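PDB 2OQT: ascorbate-specific PTS system EIIA component from Streptococcus pyogenes serotype M1, which probably takes part in ascorbate uptake as the phosphoryl-carrying IIA component of a phosphoenolpyruvate-dependent sugar phosphotransferase system. Local coordinates for residues Ser13-Leu18 with Val31-Asp36; Asn79-Ile84 with Leu102-Thr107. All coordinates share one frame; numbering follows the deposited sequence.

Contact 1 (Ser13-Leu18 with Val31-Asp36); sequences SIRLGL and VQPLID
Ser13 and Pro33 are where the backbones come closest, with Ser13 CA 5.4 Å from Pro33 CA. Residues 14-16 form a weakly bonded strand, and the chain turns a corner at Gly17. Residues 31-36 belong to helix 23-36. The helix is kinked at Pro33 and Leu34, where the bonds to the preceding turn are missing; the proline nitrogen has no hydrogen to give.

Arg15 carries most of the contact. Its chain bends at chi2 (-72°), which folds the guanidinium back beside the strand and over Pro33. Arg15 CG rests on Pro33 CG at 3.7 Å. Pro33 CB lies 3.4 Å from Arg15 NH2, over one face of the guanidinium and toward its rim. At the edge of the same group, Arg15 NH2 meets Asp36 OD2 at 3.4 Å in a salt bridge. The bond is long and weak but nearly straight, and the guanidinium and carboxylate planes are only 11° apart. Arg15 NH1 bonds to Ile14 O at 2.6 Å and also to Asn12 O. Deeper in, Ser13 OG touches Leu34 CD1 at 3.3 Å, while its hydrogen bond goes to Phe81 O.

Two backbone carbonyls and the proline thus hold the guanidinium in place. Asp36, which is exposed, probably adds only a modest electrostatic pull. The helix is joined to the strand mainly by packing, with the charge pair at its exposed side.

Contact 2 (Asn79-Ile84 with Leu102-Thr107); sequences NAFALI and LTLAAT
The Phe81 ring has Thr103 O at its edge, near the ring plane, with CD1 3.7 Å from that oxygen. Leu102 and Leu104 approach the ring obliquely. Leu102 CD2 is 3.5 Å from Phe81 CD1, and Leu104 CG is 4.2 Å from Phe81 CE1. With CG anti to the carbonyl carbon (chi1 -73°), the ring leans across so that its CD1-CE1 side meets both leucines. Helix 4-10 and Ile120 of helix 111-124 also pack on this ring.

The two chains run antiparallel. Ala80 and Ala105 form a hydrogen-bonded pair: Ala80 N bonds to Ala105 O, and Ala105 N to Ala80 O at 3.0 Å. Phe81 and Leu104 are the next, non-hydrogen-bonded pair. Beyond them, Ala82 N bonds to Thr103 O at 3.1 Å. That oxygen also takes a CA-H contact from Phe81 CA at 3.3 Å.

Leu83 CD2 meets Leu102 CD1 at 3.8 Å. Ala80 and Ala105 point to the face away from Phe81 and Leu104. Ala82 CB also meets Thr103 CB, at 4.0 Å. Phe81 and Leu102 thus face helices 4-10 and 111-124, while Ala82 and Thr103 face Leu34 of helix 23-36. This is the central mixed sheet of an alpha/beta sandwich, consistent with the type 2 EIIA fold.

Strand 80-86 ties the two contacts together: it is part of contact 2 and lies beside strand 14-18 of contact 1. In contact 2 it pairs antiparallel with strand 97-105, whereas strand 14-18 runs parallel to it. Contact 2 lies nearer the centre of the chain and is mostly backbone bonds and apolar side chains. Contact 1 joins strand to helix, buries less than half as much surface, and runs from a buried end at Ser13 to an exposed one at Asp36. The two meet directly. Arg15 N bonds to Leu83 O, and Leu34 CD1 packs on Ala82 CB at 3.4 Å.

Contact 1 (Ser13-Leu18 with Val31-Asp36)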
# COMPACT_ATOMS: atom_id res chain seq x y z
N SER A 13 -6.15 -8.78 -1.32
CA SER A 13 -4.86 -8.07 -1.27
C SER A 13 -4.32 -7.77 0.10
O SER A 13 -3.25 -7.18 0.23
CB SER A 13 -5.08 -6.71 -1.90
OG SER A 13 -4.65 -6.72 -3.21
N ILE A 14 -5.09 -8.13 1.12
CA ILE A 14 -4.73 -7.79 2.47
C ILE A 14 -3.82 -8.88 3.04
O ILE A 14 -4.09 -10.08 2.86
CB ILE A 14 -5.99 -7.52 3.31
CG1 ILE A 14 -7.00 -6.68 2.47
CG2 ILE A 14 -5.62 -6.85 4.67
CD1 ILE A 14 -7.85 -5.67 3.21
N ARG A 15 -2.71 -8.46 3.64
CA ARG A 15 -1.87 -9.33 4.46
C ARG A 15 -1.64 -8.66 5.79
O ARG A 15 -1.55 -7.44 5.91
CB ARG A 15 -0.52 -9.64 3.87
CG ARG A 15 -0.55 -10.24 2.50
CD ARG A 15 -1.02 -11.67 2.42
NE ARG A 15 -1.06 -12.04 1.00
CZ ARG A 15 -2.11 -11.84 0.21
NH1 ARG A 15 -3.24 -11.33 0.69
NH2 ARG A 15 -2.03 -12.20 -1.07
N LEU A 16 -1.55 -9.51 6.79
CA LEU A 16 -1.65 -9.07 8.16
C LEU A 16 -0.47 -9.58 8.96
O LEU A 16 -0.18 -10.78 8.96
CB LEU A 16 -2.99 -9.54 8.73
CG LEU A 16 -4.07 -8.49 8.52
CD1 LEU A 16 -5.44 -9.09 8.69
CD2 LEU A 16 -3.86 -7.35 9.53
N GLY A 17 0.24 -8.63 9.60
CA GLY A 17 1.28 -8.94 10.57
C GLY A 17 2.42 -9.68 9.95
O GLY A 17 2.79 -10.76 10.39
N LEU A 18 2.98 -9.12 8.89
CA LEU A 18 4.17 -9.70 8.28
C LEU A 18 5.41 -9.08 8.95
O LEU A 18 5.28 -8.17 9.76
CB LEU A 18 4.18 -9.49 6.77
CG LEU A 18 2.94 -9.81 5.94
CD1 LEU A 18 3.13 -9.14 4.59
CD2 LEU A 18 2.70 -11.29 5.77
N VAL A 31 4.20 -5.66 -2.37
CA VAL A 31 3.85 -5.83 -3.78
C VAL A 31 3.45 -7.29 -4.06
O VAL A 31 2.70 -7.57 -4.98
CB VAL A 31 5.05 -5.44 -4.71
CG1 VAL A 31 4.66 -5.56 -6.18
CG2 VAL A 31 5.54 -4.00 -4.45
N GLN A 32 3.97 -8.22 -3.27
CA GLN A 32 3.70 -9.64 -3.46
C GLN A 32 2.22 -9.93 -3.68
O GLN A 32 1.84 -10.48 -4.70
CB GLN A 32 4.28 -10.45 -2.30
CG GLN A 32 4.19 -11.94 -2.48
CD GLN A 32 4.57 -12.35 -3.87
OE1 GLN A 32 5.72 -12.17 -4.28
NE2 GLN A 32 3.60 -12.90 -4.62
N PRO A 33 1.35 -9.50 -2.76
CA PRO A 33 -0.08 -9.87 -2.94
C PRO A 33 -0.68 -9.47 -4.30
O PRO A 33 -1.83 -9.86 -4.60
CB PRO A 33 -0.78 -9.10 -1.82
CG PRO A 33 0.23 -8.89 -0.81
CD PRO A 33 1.54 -8.68 -1.56
N LEU A 34 0.07 -8.70 -5.09
CA LEU A 34 -0.41 -8.16 -6.36
C LEU A 34 0.18 -8.91 -7.51
O LEU A 34 -0.25 -8.82 -8.66
CB LEU A 34 -0.03 -6.71 -6.47
CG LEU A 34 -1.18 -5.73 -6.29
CD1 LEU A 34 -2.22 -6.22 -5.32
CD2 LEU A 34 -0.66 -4.32 -5.99
N ILE A 35 1.25 -9.60 -7.18
CA ILE A 35 1.82 -10.59 -8.06
C ILE A 35 1.02 -11.87 -7.86
O ILE A 35 0.58 -12.43 -8.80
CB ILE A 35 3.32 -10.77 -7.77
CG1 ILE A 35 4.06 -9.52 -8.27
CG2 ILE A 35 3.81 -12.05 -8.49
CD1 ILE A 35 5.37 -9.19 -7.56
N ASP A 36 0.78 -12.28 -6.61
CA ASP A 36 -0.23 -13.31 -6.30
C ASP A 36 -1.54 -13.21 -7.10
O ASP A 36 -2.06 -14.23 -7.54
CB ASP A 36 -0.56 -13.38 -4.80
CG ASP A 36 0.66 -13.83 -3.92
OD1 ASP A 36 1.58 -14.55 -4.43
OD2 ASP A 36 0.68 -13.45 -2.72

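Contact 2 (Asn79-Ile84 with Leu102-Thr107)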
# COMPACT_ATOMS: atom_id res chain seq x y z
N ASN A 79 -5.29 -2.04 -12.70
CA ASN A 79 -5.39 -1.23 -11.48
C ASN A 79 -5.78 -2.08 -10.26
O ASN A 79 -6.70 -2.95 -10.31
CB ASN A 79 -6.33 -0.04 -11.64
CG ASN A 79 -6.01 0.84 -12.86
OD1 ASN A 79 -6.91 1.48 -13.38
ND2 ASN A 79 -4.76 0.86 -13.34
N ALA A 80 -5.05 -1.84 -9.18
CA ALA A 80 -5.11 -2.68 -7.99
C ALA A 80 -4.55 -1.91 -6.83
O ALA A 80 -3.79 -0.94 -7.03
CB ALA A 80 -4.29 -3.95 -8.19
N PHE A 81 -4.98 -2.32 -5.65
CA PHE A 81 -4.43 -1.92 -4.39
C PHE A 81 -4.09 -3.21 -3.67
O PHE A 81 -4.76 -4.24 -3.86
CB PHE A 81 -5.44 -1.20 -3.50
CG PHE A 81 -5.77 0.22 -3.94
CD1 PHE A 81 -4.82 1.26 -3.79
CD2 PHE A 81 -7.05 0.54 -4.42
CE1 PHE A 81 -5.16 2.60 -4.16
CE2 PHE A 81 -7.40 1.85 -4.80
CZ PHE A 81 -6.45 2.89 -4.66
N ALA A 82 -3.06 -3.11 -2.81
CA ALA A 82 -2.72 -4.12 -1.85
C ALA A 82 -2.61 -3.43 -0.49
O ALA A 82 -2.55 -2.20 -0.43
CB ALA A 82 -1.43 -4.85 -2.26
N LEU A 83 -2.66 -4.20 0.61
CA LEU A 83 -2.56 -3.65 1.98
C LEU A 83 -1.92 -4.62 2.94
O LEU A 83 -2.47 -5.70 3.24
CB LEU A 83 -3.90 -3.17 2.53
CG LEU A 83 -4.11 -2.64 3.96
CD1 LEU A 83 -2.88 -2.15 4.60
CD2 LEU A 83 -5.11 -1.48 3.95
N ILE A 84 -0.76 -4.23 3.44
CA ILE A 84 -0.03 -5.08 4.36
C ILE A 84 0.28 -4.34 5.67
O ILE A 84 0.21 -3.11 5.76
CB ILE A 84 1.20 -5.80 3.71
CG1 ILE A 84 2.41 -4.86 3.58
CG2 ILE A 84 0.82 -6.41 2.38
CD1 ILE A 84 3.77 -5.52 3.78
N LEU A 102 0.36 0.53 1.89
CA LEU A 102 -0.67 0.47 0.86
C LEU A 102 -0.12 0.70 -0.55
O LEU A 102 -0.16 1.80 -1.09
CB LEU A 102 -1.76 1.50 1.15
CG LEU A 102 -3.16 0.95 0.90
CD1 LEU A 102 -4.14 1.60 1.86
CD2 LEU A 102 -3.57 1.15 -0.52
N THR A 103 0.38 -0.37 -1.14
CA THR A 103 0.68 -0.44 -2.56
C THR A 103 -0.43 -0.06 -3.51
O THR A 103 -1.57 -0.50 -3.39
CB THR A 103 1.12 -1.83 -2.86
OG1 THR A 103 2.08 -2.13 -1.87
CG2 THR A 103 1.74 -1.94 -4.26
N LEU A 104 -0.03 0.69 -4.51
CA LEU A 104 -0.93 1.20 -5.50
C LEU A 104 -0.39 0.86 -6.86
O LEU A 104 0.76 1.13 -7.12
CB LEU A 104 -0.94 2.71 -5.35
CG LEU A 104 -1.66 3.61 -6.33
CD1 LEU A 104 -1.24 5.01 -5.93
CD2 LEU A 104 -1.23 3.39 -7.69
N ALA A 105 -1.19 0.26 -7.74
CA ALA A 105 -0.74 0.05 -9.13
C ALA A 105 -1.73 0.58 -10.14
O ALA A 105 -2.97 0.39 -10.02
CB ALA A 105 -0.41 -1.44 -9.42
N ALA A 106 -1.19 1.24 -11.15
CA ALA A 106 -2.05 1.84 -12.14
C ALA A 106 -1.45 1.78 -13.51
O ALA A 106 -0.24 1.94 -13.67
CB ALA A 106 -2.38 3.31 -11.76
N THR A 107 -2.32 1.59 -14.49
CA THR A 107 -1.99 1.70 -15.91
C THR A 107 -2.07 3.16 -16.43
O THR A 107 -1.54 3.44 -17.51
CB THR A 107 -2.92 0.84 -16.74
OG1 THR A 107 -4.18 1.51 -16.83
CG2 THR A 107 -3.16 -0.56 -16.13